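PDB 3EXA: tRNA dimethylallyltransferase, which probably transfers a dimethylallyl group from dimethylallyl diphosphate to adenine 37 of tRNAs that read codons beginning with uridine. Local coordinates for residues K264-S267 against R268-A271; V238-I241 against G242-E245. All coordinates share one frame; numbering follows the deposited sequence.

Contact 1 of 2, residues K264-S267 against R268-A271; sequences KRNS and RRYA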
loop_
_atom_site.group_PDB
_atom_site.type_symbol
_atom_site.label_atom_id
_atom_site.label_comp_id
_atom_site.label_asym_id
_atom_site.label_seq_id
_atom_site.Cartn_x
_atom_site.Cartn_y
_atom_site.Cartn_z
ATOM N N LYS A 264 -31.652 16.699 -18.547
ATOM C CA LYS A 264 -31.613 18.143 -18.420
ATOM C C LYS A 264 -31.384 18.550 -16.970
ATOM O O LYS A 264 -30.559 19.420 -16.675
ATOM C CB LYS A 264 -32.913 18.753 -18.932
ATOM C CG LYS A 264 -33.020 18.779 -20.460
ATOM C CD LYS A 264 -34.371 19.330 -20.920
ATOM C CE LYS A 264 -34.425 19.508 -22.436
ATOM N NZ LYS A 264 -35.699 20.138 -22.887
ATOM N N ARG A 265 -32.122 17.908 -16.072
ATOM C CA ARG A 265 -32.023 18.186 -14.654
ATOM C C ARG A 265 -30.617 17.874 -14.160
ATOM O O ARG A 265 -29.968 18.723 -13.546
ATOM C CB ARG A 265 -33.069 17.361 -13.908
ATOM C CG ARG A 265 -33.079 17.544 -12.405
ATOM C CD ARG A 265 -34.511 17.437 -11.876
ATOM N NE ARG A 265 -35.230 16.310 -12.467
ATOM C CZ ARG A 265 -34.871 15.035 -12.331
ATOM N NH1 ARG A 265 -35.585 14.074 -12.907
ATOM N NH2 ARG A 265 -33.801 14.719 -11.613
ATOM N N ASN A 266 -30.130 16.667 -14.437
ATOM C CA ASN A 266 -28.781 16.321 -14.002
ATOM C C ASN A 266 -27.755 17.283 -14.599
ATOM O O ASN A 266 -26.772 17.614 -13.942
ATOM C CB ASN A 266 -28.415 14.889 -14.399
ATOM C CG ASN A 266 -29.303 13.856 -13.746
ATOM O OD1 ASN A 266 -29.836 14.077 -12.662
ATOM N ND2 ASN A 266 -29.458 12.713 -14.400
ATOM N N SER A 267 -27.973 17.731 -15.835
ATOM C CA SER A 267 -27.035 18.659 -16.462
ATOM C C SER A 267 -27.010 19.997 -15.726
ATOM O O SER A 267 -25.952 20.618 -15.587
ATOM C CB SER A 267 -27.392 18.903 -17.934
ATOM O OG SER A 267 -27.106 17.774 -18.741
ATOM N N ARG A 268 -28.174 20.448 -15.265
ATOM C CA ARG A 268 -28.251 21.707 -14.538
ATOM C C ARG A 268 -27.632 21.543 -13.154
ATOM O O ARG A 268 -26.886 22.408 -12.698
ATOM C CB ARG A 268 -29.704 22.172 -14.392
ATOM C CG ARG A 268 -30.375 22.581 -15.696
ATOM C CD ARG A 268 -31.724 23.216 -15.393
ATOM N NE ARG A 268 -32.556 22.346 -14.571
ATOM C CZ ARG A 268 -33.462 21.498 -15.052
ATOM N NH1 ARG A 268 -33.659 21.402 -16.359
ATOM N NH2 ARG A 268 -34.181 20.751 -14.228
ATOM N N ARG A 269 -27.943 20.423 -12.501
ATOM C CA ARG A 269 -27.425 20.115 -11.166
ATOM C C ARG A 269 -25.905 20.034 -11.176
ATOM O O ARG A 269 -25.240 20.408 -10.207
ATOM C CB ARG A 269 -27.964 18.765 -10.686
ATOM C CG ARG A 269 -28.616 18.776 -9.320
ATOM C CD ARG A 269 -30.094 19.105 -9.441
ATOM N NE ARG A 269 -30.936 18.100 -8.798
ATOM C CZ ARG A 269 -31.012 16.825 -9.170
ATOM N NH1 ARG A 269 -31.812 15.994 -8.514
ATOM N NH2 ARG A 269 -30.295 16.377 -10.193
ATOM N N TYR A 270 -25.363 19.517 -12.272
ATOM C CA TYR A 270 -23.923 19.361 -12.414
ATOM C C TYR A 270 -23.227 20.699 -12.679
ATOM O O TYR A 270 -22.071 20.886 -12.299
ATOM C CB TYR A 270 -23.633 18.358 -13.532
ATOM C CG TYR A 270 -22.170 18.111 -13.796
ATOM C CD1 TYR A 270 -21.477 18.868 -14.740
ATOM C CD2 TYR A 270 -21.477 17.118 -13.108
ATOM C CE1 TYR A 270 -20.128 18.640 -14.994
ATOM C CE2 TYR A 270 -20.130 16.883 -13.350
ATOM C CZ TYR A 270 -19.462 17.645 -14.292
ATOM O OH TYR A 270 -18.126 17.421 -14.524
ATOM N N ALA A 271 -23.929 21.626 -13.328
ATOM C CA ALA A 271 -23.358 22.940 -13.601
ATOM C C ALA A 271 -23.273 23.680 -12.268
ATOM O O ALA A 271 -22.245 24.268 -11.933
ATOM C CB ALA A 271 -24.243 23.721 -14.580
#

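Contact 2 of 2, residues V238-I241 against G242-E245; sequences VQAI and GYKE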
loop_
_atom_site.group_PDB
_atom_site.type_symbol
_atom_site.label_atom_id
_atom_site.label_comp_id
_atom_site.label_asym_id
_atom_site.label_seq_id
_atom_site.Cartn_x
_atom_site.Cartn_y
_atom_site.Cartn_z
ATOM N N VAL A 238 -19.620 5.469 -19.967
ATOM C CA VAL A 238 -21.059 5.302 -19.981
ATOM C C VAL A 238 -21.769 5.705 -18.701
ATOM O O VAL A 238 -22.990 5.837 -18.673
ATOM C CB VAL A 238 -21.386 3.841 -20.335
ATOM C CG1 VAL A 238 -22.755 3.457 -19.833
ATOM C CG2 VAL A 238 -21.303 3.661 -21.830
ATOM N N GLN A 239 -21.007 5.906 -17.641
ATOM C CA GLN A 239 -21.602 6.301 -16.376
ATOM C C GLN A 239 -21.709 7.815 -16.330
ATOM O O GLN A 239 -22.228 8.387 -15.372
ATOM C CB GLN A 239 -20.751 5.789 -15.206
ATOM C CG GLN A 239 -20.834 4.281 -15.008
ATOM C CD GLN A 239 -19.782 3.730 -14.050
ATOM O OE1 GLN A 239 -18.602 4.066 -14.146
ATOM N NE2 GLN A 239 -20.205 2.863 -13.136
ATOM N N ALA A 240 -21.223 8.461 -17.383
ATOM C CA ALA A 240 -21.252 9.920 -17.465
ATOM C C ALA A 240 -22.667 10.497 -17.455
ATOM O O ALA A 240 -23.606 9.915 -18.013
ATOM C CB ALA A 240 -20.510 10.388 -18.711
ATOM N N ILE A 241 -22.781 11.660 -16.825
ATOM C CA ILE A 241 -24.030 12.387 -16.670
ATOM C C ILE A 241 -24.587 12.945 -17.989
ATOM O O ILE A 241 -24.931 14.126 -18.086
ATOM C CB ILE A 241 -23.832 13.533 -15.650
ATOM C CG1 ILE A 241 -25.161 14.210 -15.347
ATOM C CG2 ILE A 241 -22.814 14.531 -16.178
ATOM C CD1 ILE A 241 -25.063 15.227 -14.237
ATOM N N GLY A 242 -24.676 12.060 -18.980
ATOM C CA GLY A 242 -25.178 12.379 -20.307
ATOM C C GLY A 242 -25.346 11.124 -21.165
ATOM O O GLY A 242 -25.826 11.206 -22.293
ATOM N N TYR A 243 -24.931 9.965 -20.650
ATOM C CA TYR A 243 -25.088 8.685 -21.357
ATOM C C TYR A 243 -25.857 7.720 -20.448
ATOM O O TYR A 243 -26.515 6.798 -20.922
ATOM C CB TYR A 243 -23.730 8.040 -21.726
ATOM C CG TYR A 243 -22.973 8.740 -22.840
ATOM C CD1 TYR A 243 -22.177 9.844 -22.566
ATOM C CD2 TYR A 243 -23.128 8.355 -24.173
ATOM C CE1 TYR A 243 -21.560 10.567 -23.582
ATOM C CE2 TYR A 243 -22.518 9.067 -25.210
ATOM C CZ TYR A 243 -21.737 10.181 -24.901
ATOM O OH TYR A 243 -21.175 10.947 -25.897
ATOM N N LYS A 244 -25.768 7.937 -19.139
ATOM C CA LYS A 244 -26.458 7.068 -18.199
ATOM C C LYS A 244 -27.977 7.214 -18.320
ATOM O O LYS A 244 -28.696 6.230 -18.240
ATOM C CB LYS A 244 -25.993 7.334 -16.756
ATOM C CG LYS A 244 -26.485 8.617 -16.134
ATOM C CD LYS A 244 -26.010 8.779 -14.684
ATOM C CE LYS A 244 -26.326 10.207 -14.212
ATOM N NZ LYS A 244 -25.949 10.504 -12.799
ATOM N N GLU A 245 -28.469 8.425 -18.548
ATOM C CA GLU A 245 -29.906 8.610 -18.676
ATOM C C GLU A 245 -30.445 7.808 -19.853
ATOM O O GLU A 245 -31.494 7.163 -19.757
ATOM C CB GLU A 245 -30.247 10.077 -18.862
ATOM C CG GLU A 245 -29.856 10.954 -17.685
ATOM C CD GLU A 245 -28.400 11.376 -17.694
ATOM O OE1 GLU A 245 -27.732 11.269 -18.754
ATOM O OE2 GLU A 245 -27.927 11.845 -16.634
#

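Contact 1 of 2, residues K264-S267 against R268-A271
Arg-268 folds back along one turn of the alpha helix 256-279 and lays its guanidinium over the backbone of the preceding turn. Its chain bends at chi3 (-54°), which brings one face of the group over Lys-264 O and Arg-265 CA; Arg-268 NH2 stands 3.4 Å from Arg-265 CA, and Arg-268 CG passes 3.3 Å from Lys-264 O. Arg-268 NH1 is hydrogen-bonded to Asn-209 OD1 of helix 201-218, the helix that also supplies Asp-213 for a salt bridge with Lys-264 NZ and Ile-208 for packing against Ser-267. This is the close-packed flank of the turn: Ser-267 and Ala-271 are buried, Ser-267 OG is hydrogen-bonded to Leu-263 O one turn back, and Ala-271 leans on Pro-11 of the predicted ATP-binding loop. The i to i+4 bonds of the helix run through all four pairs, the straightest from Arg-269 N to Arg-265 O (2.8 Å, 168°). The flank carrying Arg-265 and Arg-269 is looser and nearer solvent. Their side chains run side by side in the same direction, with guanidinium planes 84° apart, and the like charges Arg-265 NH2 and Arg-269 NH1 are 3.9 Å from each other. Arg-265 CG lies over one face of the Arg-269 group. The Asn-266 amide, its ND2 held by Glu-245 OE2, is nearly coplanar with the Arg-269 guanidinium and sets OD1 at its edge, where Asn-266 OD1 accepts a weak hydrogen bond of 3.4 Å from Arg-269 NH2.

Contact 2 of 2, residues V238-I241 against G242-E245
Ala-240 O receives three backbone N-H groups from the following residues, in a tight turn that leads into helix 244-251. Tyr-243 N, at the N-cap position, lies 3.0 Å from Ala-240 O and Lys-244 N, the first amide of the helix, 3.1 Å from the same oxygen. The bond from Gly-242 N, 2.6 Å from Ala-240 O, closes an inverse gamma turn centred on Ile-241. Gly-242 N and Tyr-243 N both approach from above the carbonyl plane, whereas Lys-244 N comes nearly along the C=O axis. Lys-244 then reaches back over the loop. Its CG lies between the backbone N and the carbonyl carbon (chi1 73°), which turns the otherwise extended chain toward residues 239-241. Lys-244 CB and CG rest against Ala-240 O, Lys-244 CD passes 3.9 Å from Gln-239 O, and Lys-244 CE reaches Ile-241 CA at 4.0 Å, with Asn-266 of helix 256-279 also beside the chain. Glu-245 OE1 comes to 3.6 Å from Ile-241 C, while Glu-245 OE2 is hydrogen-bonded to Asn-266. Ala-240 CB meets the edge of the Tyr-243 ring, whose OH is hydrogen-bonded to Glu-223. Residues 239-244 probably contact substrate tRNA, as in relatives. With three donors converging on one carbonyl, that oxygen is probably polarised, and the backbone of this probable tRNA-contacting loop is tied directly to the start of the helix.

How the contacts relate
Contact 2 precedes contact 1 in the chain, and the centres of the two lie about 12 Å apart, on the loop leading into helix 244-251 and on the next helix, 256-279. Asn-266 ND2 joins them through a probable hydrogen bond of 2.8 Å to Glu-245 OE2. Beside it, Ile-241 CD1 packs against Tyr-270 CB at 3.5 Å, so the turn at 238-245 is held against the face of the long helix. Contact 1 borders the probable substrate site, where the Tyr-270 side chain comes within about 3 Å of that of Thr-101, a likely tRNA contact. Contact 2 includes the likely tRNA-contacting residues 239-244, though the Ile-241 side chain stays about 8 Å from that of Thr-12 in the P-loop.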